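Local coordinates for MHC class I protein (Ginglymostoma cirratum, PDB 6LUP) that binds a peptide in the groove of its membrane-distal domains and probably presents it to T cells, as other MHC class I molecules do, at residues R60-Q63 with T64-W68; I163-L166 with Q167-L170; N172-V175 with E176-V180; N210-D214 with S215-D219; G54-Y57 with W58-E61. All coordinates share one frame; numbering follows the deposited sequence.

Interaction 1 (R60-Q63 with T64-W68); sequences RETQ and TLRGW
T62 and R66 lie side by side on one helix and point the same way. The methyl CG2 of T62 sits over one face of the R66 guanidinium, with T62 CG2 3.3 Å from R66 NE. A chi1 of -69° on T62 sets this up: it turns CG2 anti to the backbone N and leaves OG1 beside that N. T62 OG1 hydrogen-bonds W58 O and M42 N. The R66 chain runs extended from CG to NE, and NE donates to K40 O, in the loop after strand 30-36. A water links the ends of Q63 and R66. It donates to Q63 OE1 at 2.7 Å and accepts a weak bond from R66 NH1.

All of this lies on helix 55-82, the alpha1 helix that forms one wall of the class I peptide groove. Four i to i+4 backbone bonds carry the helix through here. They include T64 N to R60 O at 3.0 Å and R66 N to T62 O at 2.9 Å.

E61 and T64 are joined by a second water. It donates to E61 OE2 at 2.8 Å and accepts from T64 OG1 at 3.0 Å. R60 grips that same OE2 side-on through NE and NH2, and OE2 lies in the guanidinium plane. R60 NE is 2.8 Å from E61 OE2, and the pair is a salt bridge. The other oxygen, E61 OE1, hydrogen-bonds the backbone of the bound peptide, while T64 packs on that backbone.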
# COMPACT_ATOMS: atom_id res chain seq x y z
N ARG A 60 2.89 4.91 -24.61
CA ARG A 60 3.34 3.52 -24.51
C ARG A 60 2.84 2.84 -23.23
O ARG A 60 2.39 1.69 -23.28
CB ARG A 60 4.86 3.42 -24.60
CG ARG A 60 5.37 1.99 -24.49
CD ARG A 60 6.78 1.93 -23.95
NE ARG A 60 6.95 2.75 -22.74
CZ ARG A 60 7.64 3.89 -22.69
NH1 ARG A 60 8.25 4.37 -23.78
NH2 ARG A 60 7.73 4.55 -21.54
N GLU A 61 2.94 3.53 -22.10
CA GLU A 61 2.48 2.96 -20.83
C GLU A 61 0.99 2.63 -20.86
O GLU A 61 0.56 1.61 -20.31
CB GLU A 61 2.83 3.86 -19.64
CG GLU A 61 4.31 4.02 -19.35
CD GLU A 61 5.05 2.69 -19.25
OE1 GLU A 61 4.89 2.00 -18.22
OE2 GLU A 61 5.80 2.36 -20.20
N THR A 62 0.21 3.49 -21.52
CA THR A 62 -1.23 3.27 -21.67
C THR A 62 -1.48 2.01 -22.51
O THR A 62 -2.29 1.16 -22.13
CB THR A 62 -1.93 4.51 -22.28
OG1 THR A 62 -1.92 5.58 -21.33
CG2 THR A 62 -3.36 4.20 -22.65
N GLN A 63 -0.77 1.88 -23.62
CA GLN A 63 -0.90 0.72 -24.50
C GLN A 63 -0.56 -0.61 -23.81
O GLN A 63 -1.25 -1.61 -23.98
CB GLN A 63 -0.04 0.90 -25.76
CG GLN A 63 -0.09 -0.27 -26.73
CD GLN A 63 -1.46 -0.48 -27.34
OE1 GLN A 63 -2.03 0.44 -27.95
NE2 GLN A 63 -2.00 -1.68 -27.21
N THR A 64 0.52 -0.60 -23.02
CA THR A 64 0.95 -1.77 -22.27
C THR A 64 -0.18 -2.25 -21.35
O THR A 64 -0.53 -3.44 -21.33
CB THR A 64 2.20 -1.44 -21.43
OG1 THR A 64 3.28 -1.06 -22.29
CG2 THR A 64 2.63 -2.62 -20.57
N LEU A 65 -0.75 -1.31 -20.60
CA LEU A 65 -1.79 -1.63 -19.64
C LEU A 65 -3.08 -2.03 -20.33
O LEU A 65 -3.86 -2.83 -19.80
CB LEU A 65 -2.00 -0.46 -18.67
CG LEU A 65 -1.17 -0.46 -17.37
CD1 LEU A 65 -1.63 -1.55 -16.42
CD2 LEU A 65 0.32 -0.61 -17.64
N ARG A 66 -3.30 -1.49 -21.53
CA ARG A 66 -4.44 -1.91 -22.34
C ARG A 66 -4.35 -3.37 -22.76
O ARG A 66 -5.37 -4.02 -22.92
CB ARG A 66 -4.60 -1.00 -23.56
CG ARG A 66 -5.38 0.26 -23.24
CD ARG A 66 -5.19 1.31 -24.31
NE ARG A 66 -5.87 2.55 -23.94
CZ ARG A 66 -6.22 3.49 -24.81
NH1 ARG A 66 -5.99 3.32 -26.11
NH2 ARG A 66 -6.83 4.59 -24.39
N GLY A 67 -3.13 -3.87 -22.92
CA GLY A 67 -2.90 -5.29 -23.19
C GLY A 67 -3.16 -6.14 -21.95
O GLY A 67 -3.71 -7.24 -22.05
N TRP A 68 -2.78 -5.62 -20.79
CA TRP A 68 -2.97 -6.33 -19.52
C TRP A 68 -4.44 -6.42 -19.12
O TRP A 68 -4.85 -7.38 -18.49
CB TRP A 68 -2.18 -5.65 -18.39
CG TRP A 68 -0.70 -5.94 -18.38
CD1 TRP A 68 0.30 -5.05 -18.63
CD2 TRP A 68 -0.06 -7.19 -18.07
NE1 TRP A 68 1.53 -5.66 -18.52
CE2 TRP A 68 1.34 -6.98 -18.17
CE3 TRP A 68 -0.53 -8.46 -17.74
CZ2 TRP A 68 2.27 -7.99 -17.94
CZ3 TRP A 68 0.40 -9.47 -17.51
CH2 TRP A 68 1.78 -9.23 -17.61
O HOH W 1 5.51 -0.41 -20.35
O HOH W 2 -3.61 2.41 -27.08

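Interaction 2 (I163-L166 with Q167-L170); sequences IEWL and QKYL
W165, K168 and Y169 meet within helix 148-172, the alpha2 helix that forms a wall of the class I peptide groove. The contact is local, one turn of helix against the next.

Backbone hydrogen bonds come first. Q167 N, K168 N, Y169 N and L170 N each donate to the carbonyl four residues back. The bond from Y169 N to W165 O is 2.8 Å long and nearly straight, with an N-H...O angle of 166°.

Among the apolar contacts, W165 and Y169 cross at an angle, and W165 CE3 lies 4.0 Å from Y169 CZ. On the side of the helix turned to the sheet, L166 CG touches L170 CD1 at 4.1 Å. L166 and Y169 also lean on the floor of the groove, at L5 and V27.

Polar ends and outside partners complete the contact. K168 lies alongside W165 and points the same way. K168 CG is anti to its backbone N (chi1 -174°), and the chain stays extended to its end. This carries K168 NZ to 3.5 Å from W165 CZ3, and NZ forms a salt bridge with E53. Y169 OH probably bonds Y57 OH on the facing helix, and it hydrogen-bonds the peptide backbone. The W165 ring meets an aromatic side chain of the peptide.

One carbonyl has two roles. W165 O accepts from Y169 N and also stands over one face of the Y169 ring, offset toward the rim, with W165 O 3.2 Å from Y169 CG.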
# COMPACT_ATOMS: atom_id res chain seq x y z
N ILE A 163 15.44 -1.99 -13.92
CA ILE A 163 16.56 -1.33 -13.26
C ILE A 163 16.90 0.01 -13.93
O ILE A 163 17.05 1.03 -13.25
CB ILE A 163 17.81 -2.25 -13.23
CG1 ILE A 163 17.58 -3.47 -12.31
CG2 ILE A 163 19.07 -1.47 -12.87
CD1 ILE A 163 17.41 -3.16 -10.83
N GLU A 164 17.00 -0.00 -15.25
CA GLU A 164 17.37 1.19 -16.02
C GLU A 164 16.42 2.37 -15.81
O GLU A 164 16.86 3.49 -15.56
CB GLU A 164 17.50 0.84 -17.51
CG GLU A 164 17.94 2.00 -18.39
CD GLU A 164 17.97 1.66 -19.87
OE1 GLU A 164 18.52 2.49 -20.64
OE2 GLU A 164 17.45 0.59 -20.28
N TRP A 165 15.11 2.12 -15.91
CA TRP A 165 14.10 3.15 -15.69
C TRP A 165 14.01 3.59 -14.23
O TRP A 165 13.79 4.77 -13.95
CB TRP A 165 12.73 2.70 -16.21
CG TRP A 165 12.66 2.77 -17.70
CD1 TRP A 165 13.11 1.82 -18.59
CD2 TRP A 165 12.14 3.85 -18.49
NE1 TRP A 165 12.89 2.25 -19.88
CE2 TRP A 165 12.30 3.49 -19.85
CE3 TRP A 165 11.56 5.08 -18.17
CZ2 TRP A 165 11.89 4.32 -20.90
CZ3 TRP A 165 11.15 5.91 -19.22
CH2 TRP A 165 11.31 5.52 -20.57
N LEU A 166 14.20 2.65 -13.30
CA LEU A 166 14.27 3.00 -11.88
C LEU A 166 15.36 4.05 -11.66
O LEU A 166 15.14 5.02 -10.95
CB LEU A 166 14.50 1.76 -11.00
CG LEU A 166 14.71 2.01 -9.50
CD1 LEU A 166 13.53 2.74 -8.85
CD2 LEU A 166 15.00 0.72 -8.75
N GLN A 167 16.51 3.85 -12.30
CA GLN A 167 17.62 4.80 -12.21
C GLN A 167 17.29 6.17 -12.78
O GLN A 167 17.75 7.19 -12.27
CB GLN A 167 18.88 4.21 -12.86
CG GLN A 167 19.67 3.35 -11.90
CD GLN A 167 20.68 2.45 -12.59
OE1 GLN A 167 20.72 2.37 -13.82
NE2 GLN A 167 21.49 1.76 -11.80
N LYS A 168 16.48 6.18 -13.84
CA LYS A 168 16.02 7.43 -14.43
C LYS A 168 15.05 8.12 -13.49
O LYS A 168 15.14 9.33 -13.27
CB LYS A 168 15.35 7.16 -15.78
CG LYS A 168 14.96 8.42 -16.54
CD LYS A 168 13.97 8.12 -17.65
CE LYS A 168 13.72 9.35 -18.49
NZ LYS A 168 12.69 9.09 -19.53
N TYR A 169 14.12 7.35 -12.93
CA TYR A 169 13.15 7.87 -11.97
C TYR A 169 13.82 8.48 -10.75
O TYR A 169 13.43 9.56 -10.30
CB TYR A 169 12.17 6.77 -11.54
CG TYR A 169 11.28 6.23 -12.64
CD1 TYR A 169 10.86 7.04 -13.70
CD2 TYR A 169 10.81 4.92 -12.60
CE1 TYR A 169 10.04 6.54 -14.70
CE2 TYR A 169 9.99 4.41 -13.59
CZ TYR A 169 9.60 5.23 -14.63
OH TYR A 169 8.78 4.72 -15.62
N LEU A 170 14.83 7.80 -10.23
CA LEU A 170 15.59 8.30 -9.08
C LEU A 170 16.29 9.63 -9.35
O LEU A 170 16.41 10.46 -8.46
CB LEU A 170 16.60 7.25 -8.59
CG LEU A 170 16.01 6.02 -7.90
CD1 LEU A 170 17.04 4.91 -7.81
CD2 LEU A 170 15.45 6.33 -6.52

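Interaction 3 (N172-V175 with E176-V180); sequences NGNV and ELRPV
V175 with R178, and G173 with L177, make a local turn contact in the link that leaves helix 148-172 and leads to the C1-set immunoglobulin domain. G173 is the first residue to leave helical geometry. A type I beta turn then runs from V175 to R178.

Three backbone bonds hold the bend. R178 N donates to V175 O at 3.2 Å, arriving from above the carbonyl plane. L177 N donates to N174 O at 3.3 Å and makes a weak bond to G173 O.

R178 folds back over the turn. Bends at chi2 and chi3 (-149° and -98°) lay its guanidinium over V175. V175 CB sits over one face, toward the rim, and V175 CG2 comes within 3.3 Å of R178 NH2. The amide plane of N174 is nearly perpendicular to the guanidinium (79°). A water joins the two, accepting from N174 ND2 at 3.2 Å and from R178 NH1 at 2.8 Å. It lies in the guanidinium plane.

The E176 chain bends at chi2 and brings OE2 back beside G173. There a second water accepts from V175 N and donates to E176 OE2, both at 2.9 Å.

L177 reaches Y203 of the immunoglobulin domain, and V180 shares backbone hydrogen bonds with the same residue. Toward the groove domain, N172 touches S52 and E176 touches W48, both of helix 47-52.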
# COMPACT_ATOMS: atom_id res chain seq x y z
N ASN A 172 15.16 11.87 -11.90
CA ASN A 172 14.09 12.83 -12.18
C ASN A 172 13.17 13.15 -11.00
O ASN A 172 12.58 14.23 -10.95
CB ASN A 172 13.25 12.38 -13.38
CG ASN A 172 13.98 12.56 -14.70
OD1 ASN A 172 13.72 11.84 -15.67
ND2 ASN A 172 14.88 13.53 -14.77
N GLY A 173 13.04 12.21 -10.07
CA GLY A 173 12.22 12.41 -8.88
C GLY A 173 13.07 12.56 -7.63
O GLY A 173 12.58 12.42 -6.52
N ASN A 174 14.35 12.85 -7.85
CA ASN A 174 15.36 12.95 -6.79
C ASN A 174 14.90 13.57 -5.48
O ASN A 174 14.89 12.89 -4.44
CB ASN A 174 16.59 13.68 -7.33
CG ASN A 174 17.72 13.77 -6.32
OD1 ASN A 174 18.42 14.78 -6.26
ND2 ASN A 174 17.89 12.72 -5.51
N VAL A 175 14.51 14.84 -5.50
CA VAL A 175 14.14 15.53 -4.26
C VAL A 175 12.82 15.00 -3.72
O VAL A 175 12.66 14.82 -2.50
CB VAL A 175 14.15 17.07 -4.40
CG1 VAL A 175 13.10 17.56 -5.39
CG2 VAL A 175 13.92 17.73 -3.05
N GLU A 176 11.89 14.72 -4.63
CA GLU A 176 10.57 14.21 -4.28
C GLU A 176 10.66 12.82 -3.64
O GLU A 176 9.77 12.43 -2.89
CB GLU A 176 9.67 14.16 -5.51
CG GLU A 176 9.33 15.52 -6.12
CD GLU A 176 10.44 16.09 -7.01
OE1 GLU A 176 10.33 17.27 -7.40
OE2 GLU A 176 11.41 15.37 -7.32
N LEU A 177 11.74 12.10 -3.93
CA LEU A 177 11.91 10.74 -3.41
C LEU A 177 12.80 10.64 -2.17
O LEU A 177 13.07 9.54 -1.68
CB LEU A 177 12.42 9.82 -4.52
CG LEU A 177 11.40 9.50 -5.61
CD1 LEU A 177 12.09 9.08 -6.90
CD2 LEU A 177 10.40 8.44 -5.14
N ARG A 178 13.23 11.78 -1.66
CA ARG A 178 14.06 11.81 -0.45
C ARG A 178 13.25 11.40 0.77
O ARG A 178 12.04 11.67 0.84
CB ARG A 178 14.68 13.20 -0.25
CG ARG A 178 15.76 13.54 -1.26
CD ARG A 178 16.81 14.46 -0.66
NE ARG A 178 16.60 15.87 -0.98
CZ ARG A 178 17.34 16.56 -1.85
NH1 ARG A 178 18.33 15.98 -2.51
NH2 ARG A 178 17.07 17.84 -2.07
N PRO A 179 13.89 10.74 1.75
CA PRO A 179 13.18 10.49 3.00
C PRO A 179 12.85 11.81 3.70
O PRO A 179 13.64 12.76 3.64
CB PRO A 179 14.18 9.67 3.82
CG PRO A 179 15.52 9.98 3.23
CD PRO A 179 15.26 10.17 1.76
N VAL A 180 11.67 11.87 4.31
CA VAL A 180 11.30 12.99 5.17
C VAL A 180 11.10 12.50 6.60
O VAL A 180 10.42 11.49 6.84
CB VAL A 180 10.06 13.78 4.65
CG1 VAL A 180 8.94 12.85 4.20
CG2 VAL A 180 9.56 14.77 5.70
O HOH W 3 19.05 13.25 -2.57
O HOH W 4 14.14 16.17 -8.05

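Interaction 4 (N210-D214 with S215-D219); sequences NLFRD and SAKID
F212 and K217 face each other across a beta hairpin in the C1-set immunoglobulin domain. Strand 208-213 turns through a type I' beta turn, R213 to A216, into the short edge strand 216-217. D214 and S215 take the positive phi values of such a turn.

F212 and K217 form a non-hydrogen-bonded antiparallel pair with their side chains on one face of the sheet. The K217 chain starts with CG anti to the backbone N (chi1 166°), then bends at chi2 and chi4. It passes the phenyl ring, with K217 CB 3.7 Å from F212 CE2. At its far end K217 CE lies 3.5 Å from N210 OD1. S215 O is at the edge of the F212 ring, near its plane. The ring also rests on S251 and V253 of strand 250-255.

I218 reaches along L211 and R213, the residues next to F212 on strand 208-213. Its CG1 is beside the backbone N, and the chain extends from there (chi2 174°). I218 CD1 reaches L211 CB at 4.0 Å and R213 CB at 3.8 Å. L211 and I218 both touch T240 of the other sheet of the sandwich.

The hydrogen-bonded pair is R213 and A216. R213 N donates to A216 O at 2.7 Å in the carbonyl plane, and A216 N returns a bond to R213 O at 2.8 Å.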
# COMPACT_ATOMS: atom_id res chain seq x y z
N ASN A 210 10.35 3.04 20.01
CA ASN A 210 10.35 2.30 21.26
C ASN A 210 10.28 3.22 22.46
O ASN A 210 10.83 4.33 22.44
CB ASN A 210 11.59 1.41 21.34
CG ASN A 210 11.63 0.36 20.25
OD1 ASN A 210 10.91 -0.63 20.29
ND2 ASN A 210 12.50 0.56 19.26
N LEU A 211 9.60 2.76 23.51
CA LEU A 211 9.41 3.54 24.73
C LEU A 211 10.30 3.06 25.86
O LEU A 211 10.56 1.86 25.99
CB LEU A 211 7.94 3.52 25.15
CG LEU A 211 7.03 4.58 24.53
CD1 LEU A 211 6.83 4.38 23.03
CD2 LEU A 211 5.69 4.58 25.25
N PHE A 212 10.77 4.01 26.67
CA PHE A 212 11.71 3.72 27.74
C PHE A 212 11.31 4.33 29.08
O PHE A 212 10.96 5.52 29.16
CB PHE A 212 13.12 4.19 27.35
CG PHE A 212 13.81 3.30 26.37
CD1 PHE A 212 13.57 3.42 25.00
CD2 PHE A 212 14.71 2.33 26.81
CE1 PHE A 212 14.21 2.59 24.10
CE2 PHE A 212 15.35 1.50 25.90
CZ PHE A 212 15.10 1.63 24.54
N ARG A 213 11.37 3.51 30.12
CA ARG A 213 11.16 3.96 31.49
C ARG A 213 12.49 3.99 32.22
O ARG A 213 13.09 2.94 32.48
CB ARG A 213 10.17 3.04 32.22
CG ARG A 213 9.88 3.49 33.64
CD ARG A 213 8.79 2.65 34.28
NE ARG A 213 8.53 3.08 35.66
CZ ARG A 213 9.14 2.58 36.73
NH1 ARG A 213 8.83 3.04 37.94
NH2 ARG A 213 10.04 1.61 36.61
N ASP A 214 12.96 5.20 32.52
CA ASP A 214 14.18 5.43 33.31
C ASP A 214 15.38 4.59 32.84
O ASP A 214 16.03 3.91 33.65
CB ASP A 214 13.88 5.20 34.80
CG ASP A 214 14.84 5.95 35.72
OD1 ASP A 214 15.10 7.15 35.46
OD2 ASP A 214 15.31 5.35 36.70
N SER A 215 15.66 4.64 31.54
CA SER A 215 16.76 3.88 30.89
C SER A 215 16.43 2.41 30.59
O SER A 215 17.25 1.70 30.00
CB SER A 215 18.07 3.99 31.69
OG SER A 215 18.61 5.30 31.64
N ALA A 216 15.24 1.96 30.97
CA ALA A 216 14.82 0.59 30.70
C ALA A 216 13.82 0.52 29.56
O ALA A 216 12.96 1.39 29.41
CB ALA A 216 14.24 -0.05 31.96
N LYS A 217 13.93 -0.53 28.75
CA LYS A 217 13.04 -0.76 27.61
C LYS A 217 11.67 -1.25 28.07
O LYS A 217 11.57 -2.16 28.89
CB LYS A 217 13.69 -1.77 26.65
CG LYS A 217 12.78 -2.38 25.60
CD LYS A 217 12.50 -1.42 24.45
CE LYS A 217 12.17 -2.18 23.18
NZ LYS A 217 10.91 -2.97 23.30
N ILE A 218 10.61 -0.64 27.53
CA ILE A 218 9.24 -0.99 27.90
C ILE A 218 8.60 -2.00 26.93
O ILE A 218 8.38 -1.70 25.75
CB ILE A 218 8.33 0.26 28.02
CG1 ILE A 218 8.91 1.26 29.02
CG2 ILE A 218 6.92 -0.14 28.43
CD1 ILE A 218 8.16 2.58 29.07
N ASP A 219 8.32 -3.20 27.45
CA ASP A 219 7.48 -4.17 26.75
C ASP A 219 6.03 -3.90 27.12
O ASP A 219 5.74 -2.89 27.75
CB ASP A 219 7.88 -5.60 27.14
CG ASP A 219 9.25 -5.98 26.62
OD1 ASP A 219 10.26 -5.57 27.24
OD2 ASP A 219 9.31 -6.70 25.60

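Interaction 5 (G54-Y57 with W58-E61); sequences GPEY and WERE
Y57 has CG anti to its N (chi1 178°), while W58 has CG beside its N (chi1 -60°). These two settings bring neighbouring rings together. The pair is T-shaped: the edge of Y57 meets the face of W58, with the planes at 77°. Y57 CD1 lies over the middle of the indole, 3.7 Å from W58 CD2.

E61 takes one face of the Y57 ring. Its chi1 sets CG beside the backbone N and over the ring, a CH-pi contact with E61 CG 3.8 Å from the Y57 ring centroid. The bend at chi2 then carries the carboxylate on. R60 comes to the tyrosine from another direction. R60 NH2 is 3.1 Å from Y57 CD2, and the guanidinium stands almost perpendicular to the ring.

A water bridges the ends of Y57 and E61, 2.9 Å from Y57 OH and 3.0 Å from E61 OE1. W58 NE1 donates to E53 O just before the helix.

G54 is the N-cap residue. The first i to i+4 bond after it runs from E59 N to P55 O at 2.9 Å. This is the N-terminal end of the long alpha1 helix, helix 55-82. As in other class I molecules, this end of the groove, with Y57 and its probable partner Y169, probably holds the peptide's N-terminal end.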
# COMPACT_ATOMS: atom_id res chain seq x y z
N GLY A 54 7.53 12.72 -21.49
CA GLY A 54 6.83 13.27 -22.64
C GLY A 54 5.70 12.39 -23.13
O GLY A 54 5.44 11.32 -22.56
N PRO A 55 5.01 12.83 -24.19
CA PRO A 55 3.88 12.13 -24.80
C PRO A 55 4.13 10.64 -25.05
O PRO A 55 3.26 9.82 -24.76
CB PRO A 55 3.68 12.88 -26.12
CG PRO A 55 4.10 14.27 -25.80
CD PRO A 55 5.25 14.14 -24.83
N GLU A 56 5.30 10.30 -25.58
CA GLU A 56 5.62 8.92 -25.95
C GLU A 56 5.59 7.96 -24.76
O GLU A 56 5.13 6.82 -24.89
CB GLU A 56 6.97 8.85 -26.66
CG GLU A 56 6.87 9.22 -28.14
CD GLU A 56 8.19 9.08 -28.89
OE1 GLU A 56 9.07 8.30 -28.42
OE2 GLU A 56 8.33 9.74 -29.95
N TYR A 57 6.07 8.43 -23.62
CA TYR A 57 6.04 7.65 -22.40
C TYR A 57 4.61 7.27 -21.99
O TYR A 57 4.33 6.10 -21.70
CB TYR A 57 6.72 8.41 -21.26
CG TYR A 57 6.68 7.68 -19.94
CD1 TYR A 57 5.57 7.79 -19.10
CD2 TYR A 57 7.74 6.87 -19.54
CE1 TYR A 57 5.52 7.12 -17.89
CE2 TYR A 57 7.70 6.20 -18.33
CZ TYR A 57 6.59 6.32 -17.51
OH TYR A 57 6.55 5.65 -16.31
N TRP A 58 3.71 8.25 -21.97
CA TRP A 58 2.34 8.01 -21.55
C TRP A 58 1.56 7.21 -22.57
O TRP A 58 0.72 6.38 -22.21
CB TRP A 58 1.65 9.33 -21.20
CG TRP A 58 2.38 10.01 -20.10
CD1 TRP A 58 3.22 11.08 -20.21
CD2 TRP A 58 2.39 9.63 -18.73
NE1 TRP A 58 3.74 11.40 -18.99
CE2 TRP A 58 3.25 10.52 -18.06
CE3 TRP A 58 1.76 8.62 -17.99
CZ2 TRP A 58 3.48 10.45 -16.68
CZ3 TRP A 58 1.99 8.54 -16.63
CH2 TRP A 58 2.85 9.44 -15.99
N GLU A 59 1.85 7.44 -23.84
CA GLU A 59 1.25 6.68 -24.92
C GLU A 59 1.60 5.20 -24.81
O GLU A 59 0.72 4.34 -24.86
CB GLU A 59 1.66 7.26 -26.27
CG GLU A 59 0.95 8.56 -26.61
CD GLU A 59 1.76 9.49 -27.49
OE1 GLU A 59 1.41 10.69 -27.54
OE2 GLU A 59 2.74 9.04 -28.13
N ARG A 60 2.89 4.91 -24.61
CA ARG A 60 3.34 3.52 -24.51
C ARG A 60 2.84 2.84 -23.23
O ARG A 60 2.39 1.69 -23.28
CB ARG A 60 4.86 3.42 -24.60
CG ARG A 60 5.37 1.99 -24.49
CD ARG A 60 6.78 1.93 -23.95
NE ARG A 60 6.95 2.75 -22.74
CZ ARG A 60 7.64 3.89 -22.69
NH1 ARG A 60 8.25 4.37 -23.78
NH2 ARG A 60 7.73 4.55 -21.54
N GLU A 61 2.94 3.53 -22.10
CA GLU A 61 2.48 2.96 -20.83
C GLU A 61 0.99 2.63 -20.86
O GLU A 61 0.56 1.61 -20.31
CB GLU A 61 2.83 3.86 -19.64
CG GLU A 61 4.31 4.02 -19.35
CD GLU A 61 5.05 2.69 -19.25
OE1 GLU A 61 4.89 2.00 -18.22
OE2 GLU A 61 5.80 2.36 -20.20
O HOH W 5 4.67 3.55 -15.71

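Each contact joins adjoining pieces of chain, so none closes a long loop and none cross. Interaction 5 comes first and starts helix 55-82. Interaction 1 continues it and shares R60 and E61. Interaction 2 follows on helix 148-172, across the groove. The two walls meet where Y169 OH and Y57 OH lie 2.5 Å apart, a probable hydrogen bond, and where W165 packs on Y57 and R60. Interaction 3 ends that helix and leads out of the groove domain; L177 packs back on Y169 and L170. Interaction 4 is a separate hairpin in the immunoglobulin domain, its centre about 52 Å from that of interaction 1.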